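Side-chain contacts in chloramphenicol acetyltransferase (Aliivibrio fischeri, PDB 6PXA), which probably transfers the acetyl group of acetyl-CoA to the 3-hydroxyl of chloramphenicol, as an acyltransferase of the hexapeptide-repeat family: residues B[160-165]-B[171-176]; B[91-96]-B[100-105]; B[40-45]-B[83-88]. One frame throughout, in Å; residues are numbered along the deposited sequence.

Contact 1. Residues B[160-165]-B[171-176]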
loop_
_atom_site.group_PDB
_atom_site.type_symbol
_atom_site.label_atom_id
_atom_site.label_comp_id
_atom_site.label_asym_id
_atom_site.label_seq_id
_atom_site.Cartn_x
_atom_site.Cartn_y
_atom_site.Cartn_z
ATOM N N PRO B 160 -11.026 1.290 22.265
ATOM C CA PRO B 160 -9.919 0.686 23.016
ATOM C C PRO B 160 -9.911 -0.831 22.919
ATOM O O PRO B 160 -10.949 -1.489 23.046
ATOM C CB PRO B 160 -10.181 1.140 24.457
ATOM C CG PRO B 160 -11.051 2.322 24.345
ATOM C CD PRO B 160 -11.850 2.175 23.095
ATOM N N TYR B 161 -8.708 -1.378 22.734
ATOM C CA TYR B 161 -8.457 -2.821 22.699
ATOM C C TYR B 161 -9.159 -3.510 21.534
ATOM O O TYR B 161 -9.353 -4.738 21.559
ATOM C CB TYR B 161 -8.828 -3.470 24.032
ATOM C CG TYR B 161 -7.869 -3.050 25.113
ATOM C CD1 TYR B 161 -6.650 -3.696 25.276
ATOM C CD2 TYR B 161 -8.159 -1.971 25.933
ATOM C CE1 TYR B 161 -5.757 -3.297 26.250
ATOM C CE2 TYR B 161 -7.279 -1.557 26.903
ATOM C CZ TYR B 161 -6.083 -2.217 27.051
ATOM O OH TYR B 161 -5.228 -1.780 28.018
ATOM N N SER B 162 -9.538 -2.731 20.520
ATOM C CA SER B 162 -10.003 -3.273 19.254
ATOM C C SER B 162 -8.831 -3.714 18.372
ATOM O O SER B 162 -7.740 -3.126 18.397
ATOM C CB SER B 162 -10.843 -2.219 18.515
ATOM O OG SER B 162 -12.136 -2.099 19.083
ATOM N N VAL B 163 -9.075 -4.740 17.554
ATOM C CA VAL B 163 -8.171 -5.129 16.473
ATOM C C VAL B 163 -8.840 -4.787 15.145
ATOM O O VAL B 163 -9.944 -5.267 14.858
ATOM C CB VAL B 163 -7.834 -6.627 16.536
ATOM C CG1 VAL B 163 -6.790 -7.003 15.468
ATOM C CG2 VAL B 163 -7.386 -7.002 17.925
ATOM N N VAL B 164 -8.167 -3.988 14.319
ATOM C CA VAL B 164 -8.780 -3.421 13.117
ATOM C C VAL B 164 -7.846 -3.653 11.943
ATOM O O VAL B 164 -6.646 -3.370 12.033
ATOM C CB VAL B 164 -9.097 -1.918 13.278
ATOM C CG1 VAL B 164 -9.982 -1.390 12.114
ATOM C CG2 VAL B 164 -9.770 -1.654 14.628
ATOM N N VAL B 165 -8.392 -4.174 10.847
ATOM C CA VAL B 165 -7.623 -4.432 9.633
ATOM C C VAL B 165 -8.363 -3.834 8.442
ATOM O O VAL B 165 -9.544 -3.504 8.518
ATOM C CB VAL B 165 -7.377 -5.941 9.373
ATOM C CG1 VAL B 165 -6.746 -6.615 10.586
ATOM C CG2 VAL B 165 -8.697 -6.648 9.082
ATOM N N VAL B 171 -12.015 -6.826 13.770
ATOM C CA VAL B 171 -12.105 -8.285 13.692
ATOM C C VAL B 171 -12.275 -8.946 15.050
ATOM O O VAL B 171 -12.735 -10.102 15.105
ATOM C CB VAL B 171 -10.887 -8.898 12.969
ATOM C CG1 VAL B 171 -10.700 -8.252 11.616
ATOM C CG2 VAL B 171 -9.635 -8.753 13.817
ATOM N N LYS B 172 -11.917 -8.267 16.137
ATOM C CA LYS B 172 -12.130 -8.759 17.495
ATOM C C LYS B 172 -11.735 -7.664 18.473
ATOM O O LYS B 172 -11.134 -6.649 18.104
ATOM C CB LYS B 172 -11.323 -10.014 17.801
ATOM C CG LYS B 172 -9.826 -9.849 17.636
ATOM C CD LYS B 172 -9.097 -11.107 18.099
ATOM C CE LYS B 172 -9.404 -11.379 19.571
ATOM N NZ LYS B 172 -8.435 -12.311 20.208
ATOM N N LYS B 173 -12.090 -7.890 19.733
ATOM C CA LYS B 173 -11.561 -7.147 20.866
ATOM C C LYS B 173 -10.619 -8.070 21.634
ATOM O O LYS B 173 -10.885 -9.265 21.755
ATOM C CB LYS B 173 -12.695 -6.633 21.764
ATOM C CG LYS B 173 -13.609 -5.642 21.039
ATOM C CD LYS B 173 -14.443 -4.809 22.004
ATOM C CE LYS B 173 -13.757 -3.493 22.325
ATOM N NZ LYS B 173 -14.567 -2.635 23.250
ATOM N N ARG B 174 -9.487 -7.536 22.096
ATOM C CA ARG B 174 -8.462 -8.403 22.684
ATOM C C ARG B 174 -8.976 -9.107 23.933
ATOM O O ARG B 174 -8.581 -10.245 24.209
ATOM C CB ARG B 174 -7.205 -7.595 23.009
ATOM C CG ARG B 174 -6.414 -7.100 21.791
ATOM C CD ARG B 174 -5.404 -6.027 22.184
ATOM N NE ARG B 174 -4.350 -6.532 23.061
ATOM C CZ ARG B 174 -3.575 -5.774 23.839
ATOM N NH1 ARG B 174 -3.716 -4.455 23.881
ATOM N NH2 ARG B 174 -2.652 -6.340 24.596
ATOM N N PHE B 175 -9.844 -8.446 24.710
ATOM C CA PHE B 175 -10.348 -8.997 25.964
ATOM C C PHE B 175 -11.850 -8.760 26.082
ATOM O O PHE B 175 -12.439 -7.963 25.342
ATOM C CB PHE B 175 -9.624 -8.381 27.171
ATOM C CG PHE B 175 -8.134 -8.380 27.028
ATOM C CD1 PHE B 175 -7.411 -9.539 27.235
ATOM C CD2 PHE B 175 -7.458 -7.223 26.663
ATOM C CE1 PHE B 175 -6.035 -9.546 27.105
ATOM C CE2 PHE B 175 -6.079 -7.221 26.523
ATOM C CZ PHE B 175 -5.369 -8.397 26.741
ATOM N N ASP B 176 -12.463 -9.460 27.039
ATOM C CA ASP B 176 -13.864 -9.233 27.379
ATOM C C ASP B 176 -14.077 -7.809 27.881
ATOM O O ASP B 176 -13.162 -7.162 28.397
ATOM C CB ASP B 176 -14.320 -10.218 28.452
ATOM C CG ASP B 176 -13.715 -11.585 28.257
ATOM O OD1 ASP B 176 -12.492 -11.643 27.969
ATOM O OD2 ASP B 176 -14.449 -12.588 28.383
#

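Contact 2. Residues B[91-96]-B[100-105]. With TCH (taurocholic acid), chain R.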
loop_
_atom_site.group_PDB
_atom_site.type_symbol
_atom_site.label_atom_id
_atom_site.label_comp_id
_atom_site.label_asym_id
_atom_site.label_seq_id
_atom_site.Cartn_x
_atom_site.Cartn_y
_atom_site.Cartn_z
ATOM N N GLN B 91 -6.294 18.930 3.004
ATOM C CA GLN B 91 -5.273 19.541 2.144
ATOM C C GLN B 91 -5.872 20.492 1.100
ATOM O O GLN B 91 -5.363 20.604 -0.016
ATOM C CB GLN B 91 -4.427 18.464 1.465
ATOM C CG GLN B 91 -3.682 17.581 2.438
ATOM C CD GLN B 91 -2.801 16.536 1.741
ATOM O OE1 GLN B 91 -2.386 16.715 0.590
ATOM N NE2 GLN B 91 -2.511 15.449 2.445
ATOM N N GLY B 92 -6.945 21.202 1.462
ATOM C CA GLY B 92 -7.549 22.205 0.602
ATOM C C GLY B 92 -8.563 21.705 -0.411
ATOM O O GLY B 92 -9.100 22.524 -1.169
ATOM N N HIS B 93 -8.843 20.397 -0.448
ATOM C CA HIS B 93 -9.773 19.800 -1.404
ATOM C C HIS B 93 -11.139 19.671 -0.751
ATOM O O HIS B 93 -11.283 18.922 0.225
ATOM C CB HIS B 93 -9.289 18.404 -1.852
ATOM C CG HIS B 93 -7.911 18.395 -2.433
ATOM N ND1 HIS B 93 -7.655 18.747 -3.740
ATOM C CD2 HIS B 93 -6.715 18.081 -1.886
ATOM C CE1 HIS B 93 -6.355 18.656 -3.970
ATOM N NE2 HIS B 93 -5.764 18.257 -2.860
ATOM N N ARG B 94 -12.158 20.368 -1.293
ATOM C CA ARG B 94 -13.491 20.365 -0.690
ATOM C C ARG B 94 -14.401 19.519 -1.562
ATOM O O ARG B 94 -14.791 19.951 -2.658
ATOM C CB ARG B 94 -14.070 21.782 -0.530
ATOM C CG ARG B 94 -13.301 22.662 0.409
ATOM C CD ARG B 94 -13.860 22.778 1.852
ATOM N NE ARG B 94 -15.313 22.906 2.010
ATOM C CZ ARG B 94 -15.928 23.831 2.745
ATOM N NH1 ARG B 94 -15.232 24.780 3.380
ATOM N NH2 ARG B 94 -17.253 23.811 2.838
ATOM N N ALA B 95 -14.738 18.315 -1.075
ATOM C CA ALA B 95 -15.679 17.472 -1.793
ATOM C C ALA B 95 -17.040 18.133 -1.930
ATOM O O ALA B 95 -17.763 17.833 -2.885
ATOM C CB ALA B 95 -15.816 16.109 -1.097
ATOM N N ASP B 96 -17.400 19.051 -1.016
ATOM C CA ASP B 96 -18.705 19.694 -1.053
ATOM C C ASP B 96 -18.715 20.983 -1.867
ATOM O O ASP B 96 -19.788 21.542 -2.079
ATOM C CB ASP B 96 -19.210 19.975 0.369
ATOM C CG ASP B 96 -18.286 20.877 1.156
ATOM O OD1 ASP B 96 -17.064 20.849 0.944
ATOM O OD2 ASP B 96 -18.780 21.616 2.013
ATOM N N THR B 100 -12.904 20.029 -6.574
ATOM C CA THR B 100 -11.865 19.708 -5.602
ATOM C C THR B 100 -10.526 20.323 -5.978
ATOM O O THR B 100 -9.543 20.150 -5.252
ATOM C CB THR B 100 -11.711 18.187 -5.474
ATOM O OG1 THR B 100 -11.383 17.625 -6.756
ATOM C CG2 THR B 100 -13.035 17.590 -4.992
ATOM N N PHE B 101 -10.457 21.001 -7.086
ATOM C CA PHE B 101 -9.160 21.493 -7.542
ATOM C C PHE B 101 -8.736 22.746 -6.765
ATOM O O PHE B 101 -9.535 23.675 -6.590
ATOM C CB PHE B 101 -9.210 21.812 -9.023
ATOM C CG PHE B 101 -7.871 22.098 -9.613
ATOM C CD1 PHE B 101 -7.066 21.056 -10.054
ATOM C CD2 PHE B 101 -7.401 23.390 -9.709
ATOM C CE1 PHE B 101 -5.832 21.300 -10.595
ATOM C CE2 PHE B 101 -6.154 23.654 -10.244
ATOM C CZ PHE B 101 -5.356 22.590 -10.679
ATOM N N PRO B 102 -7.445 22.844 -6.374
ATOM C CA PRO B 102 -6.971 24.004 -5.570
ATOM C C PRO B 102 -6.437 25.121 -6.452
ATOM O O PRO B 102 -5.214 25.366 -6.561
ATOM C CB PRO B 102 -5.891 23.364 -4.692
ATOM C CG PRO B 102 -5.295 22.272 -5.617
ATOM C CD PRO B 102 -6.420 21.790 -6.486
ATOM N N PHE B 103 -7.369 25.818 -7.111
ATOM C CA PHE B 103 -7.012 26.928 -7.986
ATOM C C PHE B 103 -6.085 27.906 -7.275
ATOM O O PHE B 103 -6.333 28.304 -6.130
ATOM C CB PHE B 103 -8.275 27.663 -8.467
ATOM C CG PHE B 103 -9.381 26.759 -8.960
ATOM C CD1 PHE B 103 -9.359 26.263 -10.263
ATOM C CD2 PHE B 103 -10.479 26.468 -8.145
ATOM C CE1 PHE B 103 -10.383 25.443 -10.739
ATOM C CE2 PHE B 103 -11.520 25.670 -8.598
ATOM C CZ PHE B 103 -11.465 25.131 -9.917
ATOM N N SER B 104 -5.015 28.302 -7.958
ATOM C CA SER B 104 -4.137 29.331 -7.427
ATOM C C SER B 104 -4.651 30.720 -7.799
ATOM O O SER B 104 -5.155 30.946 -8.906
ATOM C CB SER B 104 -2.709 29.141 -7.941
ATOM O OG SER B 104 -2.618 29.447 -9.321
ATOM N N LYS B 105 -4.524 31.659 -6.864
ATOM C CA LYS B 105 -4.831 33.035 -7.214
ATOM C C LYS B 105 -3.910 33.524 -8.320
ATOM O O LYS B 105 -4.324 34.320 -9.170
ATOM C CB LYS B 105 -4.733 33.927 -5.980
ATOM C CG LYS B 105 -5.827 33.661 -4.969
ATOM C CD LYS B 105 -5.935 34.772 -3.940
ATOM C CE LYS B 105 -7.093 34.531 -2.996
ATOM N NZ LYS B 105 -7.290 35.683 -2.070
HETATM C C1 TCH R . -0.463 23.591 3.545
HETATM C C2 TCH R . 0.014 25.072 3.244
HETATM C C3 TCH R . -1.142 26.082 3.463
HETATM O O3 TCH R . -0.722 27.338 3.077
HETATM C C4 TCH R . -2.439 25.693 2.659
HETATM C C5 TCH R . -2.891 24.238 2.939
HETATM C C6 TCH R . -4.125 23.865 2.077
HETATM C C7 TCH R . -3.801 23.636 0.536
HETATM O O7 TCH R . -3.559 24.840 -0.101
HETATM C C8 TCH R . -2.595 22.695 0.324
HETATM C C9 TCH R . -1.376 23.202 1.197
HETATM C C10 TCH R . -1.708 23.242 2.707
HETATM C C11 TCH R . -0.138 22.342 0.866
HETATM C C12 TCH R . 0.170 22.198 -0.534
HETATM O O12 TCH R . 0.745 23.373 -1.078
HETATM C C13 TCH R . -1.139 21.835 -1.461
HETATM C C14 TCH R . -2.144 22.701 -1.188
HETATM C C15 TCH R . -3.335 22.201 -2.143
HETATM C C16 TCH R . -2.630 21.943 -3.392
HETATM C C17 TCH R . -1.124 21.984 -3.079
HETATM C C18 TCH R . -1.537 20.381 -1.155
HETATM C C19 TCH R . -2.180 21.875 3.191
HETATM O O1S TCH R . -4.171 26.744 -10.290
HETATM C C20 TCH R . -0.438 20.927 -3.814
HETATM C C21 TCH R . 1.082 20.782 -3.497
HETATM C C22 TCH R . -0.604 21.319 -5.311
HETATM C C23 TCH R . 0.265 22.496 -5.752
HETATM C C24 TCH R . -0.091 22.810 -7.195
HETATM N N24 TCH R . -1.101 23.805 -7.470
HETATM O O24 TCH R . 0.429 22.239 -8.097
HETATM C C25 TCH R . -1.437 24.078 -8.849
HETATM C C26 TCH R . -2.777 24.798 -8.870
HETATM S S26 TCH R . -2.753 25.912 -10.286
HETATM O O2S TCH R . -1.379 26.815 -10.154
HETATM O O3S TCH R . -2.733 25.018 -11.676
#

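Contact 3. Residues B[40-45]-B[83-88]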
loop_
_atom_site.group_PDB
_atom_site.type_symbol
_atom_site.label_atom_id
_atom_site.label_comp_id
_atom_site.label_asym_id
_atom_site.label_seq_id
_atom_site.Cartn_x
_atom_site.Cartn_y
_atom_site.Cartn_z
ATOM N N LYS B 40 13.722 5.988 6.165
ATOM C CA LYS B 40 13.831 7.347 6.680
ATOM C C LYS B 40 13.290 7.444 8.103
ATOM O O LYS B 40 12.636 6.527 8.607
ATOM C CB LYS B 40 13.108 8.311 5.737
ATOM C CG LYS B 40 13.810 8.525 4.392
ATOM C CD LYS B 40 12.847 9.178 3.396
ATOM C CE LYS B 40 13.478 9.408 2.027
ATOM N NZ LYS B 40 14.373 10.596 2.026
ATOM N N THR B 41 13.575 8.575 8.761
ATOM C CA THR B 41 13.119 8.775 10.130
ATOM C C THR B 41 11.606 8.895 10.197
ATOM O O THR B 41 10.923 9.204 9.210
ATOM C CB THR B 41 13.684 10.052 10.750
ATOM O OG1 THR B 41 13.131 11.188 10.065
ATOM C CG2 THR B 41 15.210 10.112 10.691
ATOM N N PHE B 42 11.099 8.701 11.414
ATOM C CA PHE B 42 9.676 8.832 11.694
ATOM C C PHE B 42 9.122 10.166 11.183
ATOM O O PHE B 42 8.080 10.202 10.517
ATOM C CB PHE B 42 9.466 8.686 13.204
ATOM C CG PHE B 42 8.031 8.784 13.639
ATOM C CD1 PHE B 42 7.162 7.744 13.410
ATOM C CD2 PHE B 42 7.573 9.900 14.320
ATOM C CE1 PHE B 42 5.843 7.819 13.817
ATOM C CE2 PHE B 42 6.254 9.983 14.738
ATOM C CZ PHE B 42 5.386 8.941 14.480
ATOM N N GLU B 43 9.817 11.280 11.469
ATOM C CA GLU B 43 9.299 12.593 11.084
ATOM C C GLU B 43 9.427 12.889 9.600
ATOM O O GLU B 43 8.740 13.786 9.105
ATOM C CB GLU B 43 9.994 13.720 11.867
ATOM C CG GLU B 43 9.516 13.805 13.302
ATOM C CD GLU B 43 9.973 15.088 13.987
ATOM O OE1 GLU B 43 11.193 15.317 14.098
ATOM O OE2 GLU B 43 9.097 15.866 14.400
ATOM N N GLU B 44 10.272 12.178 8.865
ATOM C CA GLU B 44 10.362 12.496 7.448
ATOM C C GLU B 44 9.589 11.536 6.560
ATOM O O GLU B 44 9.358 11.866 5.401
ATOM C CB GLU B 44 11.820 12.577 6.999
ATOM C CG GLU B 44 12.610 11.343 7.166
ATOM C CD GLU B 44 14.099 11.611 7.107
ATOM O OE1 GLU B 44 14.877 10.640 7.022
ATOM O OE2 GLU B 44 14.493 12.795 7.149
ATOM N N GLN B 45 9.112 10.412 7.089
ATOM C CA GLN B 45 8.530 9.329 6.289
ATOM C C GLN B 45 7.155 8.896 6.785
ATOM O O GLN B 45 6.253 8.661 5.983
ATOM C CB GLN B 45 9.514 8.129 6.323
ATOM C CG GLN B 45 9.063 6.881 5.582
ATOM C CD GLN B 45 9.069 7.075 4.087
ATOM O OE1 GLN B 45 9.829 7.883 3.564
ATOM N NE2 GLN B 45 8.217 6.336 3.389
ATOM N N ALA B 83 4.362 2.654 8.550
ATOM C CA ALA B 83 3.108 3.200 9.042
ATOM C C ALA B 83 3.064 4.709 8.776
ATOM O O ALA B 83 4.086 5.397 8.809
ATOM C CB ALA B 83 2.945 2.886 10.531
ATOM N N THR B 84 1.889 5.208 8.421
ATOM C CA THR B 84 1.759 6.563 7.898
ATOM C C THR B 84 0.630 7.291 8.609
ATOM O O THR B 84 -0.488 6.761 8.726
ATOM C CB THR B 84 1.508 6.546 6.380
ATOM O OG1 THR B 84 2.651 5.979 5.720
ATOM C CG2 THR B 84 1.313 7.958 5.864
ATOM N N PHE B 85 0.937 8.491 9.103
ATOM C CA PHE B 85 -0.042 9.422 9.662
ATOM C C PHE B 85 -0.261 10.556 8.668
ATOM O O PHE B 85 0.651 11.349 8.391
ATOM C CB PHE B 85 0.427 9.949 11.014
ATOM C CG PHE B 85 0.647 8.850 12.017
ATOM C CD1 PHE B 85 -0.415 8.360 12.766
ATOM C CD2 PHE B 85 1.901 8.279 12.172
ATOM C CE1 PHE B 85 -0.218 7.331 13.673
ATOM C CE2 PHE B 85 2.108 7.245 13.070
ATOM C CZ PHE B 85 1.032 6.777 13.831
ATOM N N MET B 86 -1.458 10.629 8.120
ATOM C CA MET B 86 -1.757 11.680 7.153
ATOM C C MET B 86 -2.263 12.911 7.893
ATOM O O MET B 86 -3.294 12.845 8.570
ATOM C CB MET B 86 -2.780 11.192 6.137
ATOM C CG MET B 86 -2.259 9.977 5.321
ATOM S SD MET B 86 -0.972 10.320 4.142
ATOM C CE MET B 86 -1.979 10.993 2.810
ATOM N N MET B 87 -1.535 14.023 7.780
ATOM C CA MET B 87 -1.943 15.231 8.471
ATOM C C MET B 87 -2.490 16.206 7.437
ATOM O O MET B 87 -2.703 15.834 6.278
ATOM C CB MET B 87 -0.779 15.775 9.290
ATOM C CG MET B 87 -0.225 14.766 10.346
ATOM S SD MET B 87 -1.491 14.060 11.432
ATOM C CE MET B 87 -1.860 15.490 12.491
ATOM N N ALA B 88 -2.752 17.448 7.878
ATOM C CA ALA B 88 -3.218 18.559 7.039
ATOM C C ALA B 88 -4.646 18.376 6.533
ATOM O O ALA B 88 -5.018 18.953 5.502
ATOM C CB ALA B 88 -2.276 18.818 5.855
#

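Contact 1. Residues B[160-165]-B[171-176]
Strands 162-165 and 171-173 run antiparallel, at 163° with their axes 4.8 Å apart, and form a beta hairpin at the edge of a sheet of the left-handed parallel beta-helix. Three backbone hydrogen bonds join the segments: Val171 N to Val163 O (2.8 Å), Val163 N to Lys172 O, and, past the strand end, Arg174 N to Tyr161 O (2.9 Å). Val171 sets one methyl against each of two valines, CG2 against Val163 CG1 at 3.7 Å and CG1 against Val165 CG2 at 3.6 Å. Lys172 CG lies between its backbone N and carbonyl carbon (chi1 58°), which lays it 3.8 Å from Val163 CG2. At the other end the Arg174 guanidinium lies obliquely by the Tyr161 ring, the planes 34° apart and NH1 3.3 Å from CE1. Phe175 presents its edge to Tyr161 CD1, while its CE2 overlies the rim of the guanidinium. Arg174 NH1 donates to Gly145 O, and NE to Ala95 O of the second subunit; Lys173 NZ is salt-bridged to Glu177. The hairpin is held by main-chain bonds and methyl packing, while NE and NH1 of the arginine are satisfied by carbonyls of the second subunit and of its own chain.

Contact 2. Residues B[91-96]-B[100-105]
A histidine side chain ties this loop together: His93 donates from ND1 to the backbone carbonyl O of Thr100 (2.8 Å, 157° at the hydrogen). The acceptor lies near the imidazole plane, and the donor sits 17° from the carbonyl plane. With CG anti to the carbonyl carbon (chi1 -56°), the ring also brings CE1 to 4.0 Å from Pro102 CD, while Trp129 of the third subunit stacks on it. Thr100 returns the contact through its methyl, CG2 resting 3.8 Å from Arg94 O. The end of the Arg94 chain leaves Thr100 and grips Asp96 side-on, NE to OD1 and NH2 to OD2 (2.8 Å), in a salt bridge.

The taurocholic acid bridges the two segments. Its steroid touches Gln91 O and packs against Pro102, whose CG is 3.5 Å from C16. Its sulfonate meets the start of helix 105-108, where Ser104 N donates to O1S (2.9 Å) and Ser104 OG to O2S (3.0 Å). Ser104 OG also caps Glu107 N, and the helix's amino end would be expected to favour the anion. The ND1 bond and stacked Trp129 probably hold the imidazole's orientation, with NE2 across the ring from Thr100 O.

Contact 3. Residues B[40-45]-B[83-88]
Phe42 and Phe85 meet inside the left-handed parallel beta-helix of this hexapeptide-repeat protein, where helix 42-46 approaches strand 84-86. The touch is slight and apolar: Phe42 CE1 lies 3.9 Å from Phe85 CE2, and Phe42 CZ is 4.0 Å from the same atom. Phe85 CE2 comes to the edge of the Phe42 ring, near its plane, while Phe42 approaches the Phe85 ring obliquely. Phe42 reaches across because its CG stands opposite the backbone N (chi1 -179°), which carries the ring out from the helix; the CB of Phe85 already points toward the segment 40-45.

Further apolar side chains surround the pair. Phe42 packs on Leu16, Val47 and Ile73 and meets the ring of Tyr33, and Phe85 lies on Leu71 and Ile136, so that neighbouring coils of the beta-helix contribute to one hydrophobic core. The backbone of Phe85 is hydrogen-bonded to Ala46 and Arg48, which ties strand 84-86 to the end of helix 42-46 and to the parallel strand 47-48 that follows; backbone bonds of Thr84 to Ala134 and Ile136 place it beside strand 135-136.

Farther out, a capping box of Thr41 and Glu44 closes the first turn, from which Phe42 projects. Thr41 OG1 accepts from Glu44 N at 3.3 Å with a bent angle of 137°, and Thr41 N donates to Glu44 OE1 at 3.0 Å, reaching that oxygen from above the carboxylate plane.

Contact 3 is buried, whereas contacts 1 and 2 are only partly buried; its centre lies about 9 Å from the centre of the chain, against about 17 Å for contact 1 and about 26 Å for contact 2. Chemistry follows place: apolar rings meet in contact 3, main-chain bonds with valine methyls dominate contact 1, and contact 2 is a loop closed by a side-chain-to-backbone bond. Segments 83-88 and 91-96 are nearly continuous, so the strand of contact 3 leads into the loop of contact 2. Contacts 1 and 2 both bond to a neighbouring subunit, the Arg174–Ala95 bond joining a copy of one to a copy of the other, whereas contact 3 meets one through Met86 packing.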